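PDB 5A9R: imine reductase, which catalyses the NADPH-dependent reduction of imines to amines. Local coordinates for the interface of chains A and B. Coordinates in Å, arbitrary orientation; residue numbers count along the deposited sequence, not the author numbering. Chains: chain A/B, Imine reductase.

The interface of chains A and B. Residues chain A 122, 134, 136, 174, 177-178; chain B 209-210.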
# COMPACT_ATOMS: atom_id res chain seq x y z
N MET A 122 8.62 -14.62 5.70
CA MET A 122 8.10 -13.25 5.36
C MET A 122 8.80 -12.14 6.09
O MET A 122 8.25 -11.00 6.19
CB MET A 122 6.61 -13.20 5.57
CG MET A 122 5.83 -14.31 4.79
SD MET A 122 6.12 -14.29 3.07
CE MET A 122 5.37 -12.71 2.65
N VAL A 134 6.49 -14.26 10.52
CA VAL A 134 5.41 -15.07 9.88
C VAL A 134 6.06 -15.91 8.80
O VAL A 134 6.89 -15.41 7.99
CB VAL A 134 4.27 -14.24 9.28
CG1 VAL A 134 3.29 -15.09 8.45
CG2 VAL A 134 3.62 -13.44 10.39
N LEU A 136 4.74 -18.60 5.74
CA LEU A 136 3.60 -19.17 4.99
C LEU A 136 4.02 -20.52 4.44
O LEU A 136 5.07 -20.68 3.86
CB LEU A 136 3.19 -18.28 3.80
CG LEU A 136 2.92 -16.83 4.22
CD1 LEU A 136 2.58 -15.98 3.00
CD2 LEU A 136 1.86 -16.66 5.32
N LEU A 174 2.67 -10.97 -2.64
CA LEU A 174 2.80 -9.99 -1.55
C LEU A 174 3.99 -9.07 -1.76
O LEU A 174 3.87 -7.82 -1.56
CB LEU A 174 2.83 -10.70 -0.19
CG LEU A 174 1.54 -11.38 0.20
CD1 LEU A 174 1.78 -12.26 1.40
CD2 LEU A 174 0.41 -10.37 0.42
N MET A 177 3.19 -6.53 -4.49
CA MET A 177 2.35 -5.47 -3.89
C MET A 177 3.18 -4.51 -3.06
O MET A 177 2.99 -3.27 -3.09
CB MET A 177 1.24 -6.10 -3.03
CG MET A 177 0.34 -5.06 -2.43
SD MET A 177 -0.99 -5.90 -1.45
CE MET A 177 -0.19 -6.42 -0.06
N MET A 178 4.13 -5.03 -2.26
CA MET A 178 5.01 -4.23 -1.44
C MET A 178 5.79 -3.19 -2.29
O MET A 178 5.88 -2.04 -1.95
CB MET A 178 5.99 -5.18 -0.64
CG MET A 178 6.97 -4.43 0.21
SD MET A 178 8.29 -5.54 0.80
CE MET A 178 9.16 -5.78 -0.78
N TRP B 209 -3.32 -8.49 7.36
CA TRP B 209 -2.04 -8.64 7.92
C TRP B 209 -0.92 -7.88 7.15
O TRP B 209 -0.25 -7.04 7.74
CB TRP B 209 -1.68 -10.18 7.98
CG TRP B 209 -0.22 -10.41 8.29
CD1 TRP B 209 0.49 -9.99 9.37
CD2 TRP B 209 0.75 -11.00 7.39
NE1 TRP B 209 1.85 -10.28 9.20
CE2 TRP B 209 2.02 -10.89 7.99
CE3 TRP B 209 0.64 -11.62 6.15
CZ2 TRP B 209 3.20 -11.43 7.33
CZ3 TRP B 209 1.79 -12.17 5.51
CH2 TRP B 209 3.05 -12.00 6.13
N PHE B 210 -0.69 -8.27 5.90
CA PHE B 210 0.55 -7.82 5.24
C PHE B 210 0.64 -6.28 5.11
O PHE B 210 1.69 -5.68 5.33
CB PHE B 210 0.70 -8.52 3.90
CG PHE B 210 2.05 -8.34 3.29
CD1 PHE B 210 3.12 -9.12 3.66
CD2 PHE B 210 2.19 -7.46 2.20
CE1 PHE B 210 4.37 -9.01 3.00
CE2 PHE B 210 3.45 -7.29 1.61
CZ PHE B 210 4.50 -8.07 2.01
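B:Phe210 lays one face of its ring against A:Leu174, while the neighbouring B:Trp209 pushes the tip of its indole toward A:Val134. With CG anti to the backbone N (chi1 -168°), the phenyl ring of B:Phe210 extends alongside A:Leu174, the two side chains running in opposite directions. CB of B:Phe210 lies 4.0 Å from CD2 of A:Leu174, and CG and CD2 of the phenyl ring stay beside that same methyl. The ring's CD2 also meets the terminal methyl CE of A:Met177, whose chain runs past the ring in the opposite direction. Further out, CE1 of B:Phe210 is 3.9 Å from CE of A:Met122, a methionine bent at chi2 and chi3 so that its methyl turns to the ring. CE2 of B:Phe210 abuts the backbone carbonyl O of A:Leu174 at 3.2 Å, and CB of A:Met178 stands at the ring's edge. The tip of B:Phe210, CZ, comes 3.8 Å from CB of A:Leu174; this CB sits over the middle of the ring in a CH-pi contact.

The indole of B:Trp209 is gripped differently. CG1 of A:Val134 rests 3.7 Å above the plane on one face, and CB of its own neighbour B:Phe210 touches the other, both offset toward the rim. CH2 of B:Trp209 meets CB of A:Met122 edge-on at 3.8 Å. No N or O of one chain comes within bonding reach of a polar atom of the other. An alanine in place of B:Phe210 would probably open a gap beneath A:Leu174 and leave the methyls of A:Met177 and A:Met122 without the ring they pack on.

Both aromatic residues belong to helix 199-228 of chain B. Chain A supplies the long helix 166-193 on one side and, on the other, strand 134-139 with the loop residue A:Met122. The helix of one subunit thus packs where the partner's cofactor-domain sheet meets its helical domain, and two-fold symmetry repeats the contact with the chains exchanged, consistent with the intertwined dimer typical of imine reductases.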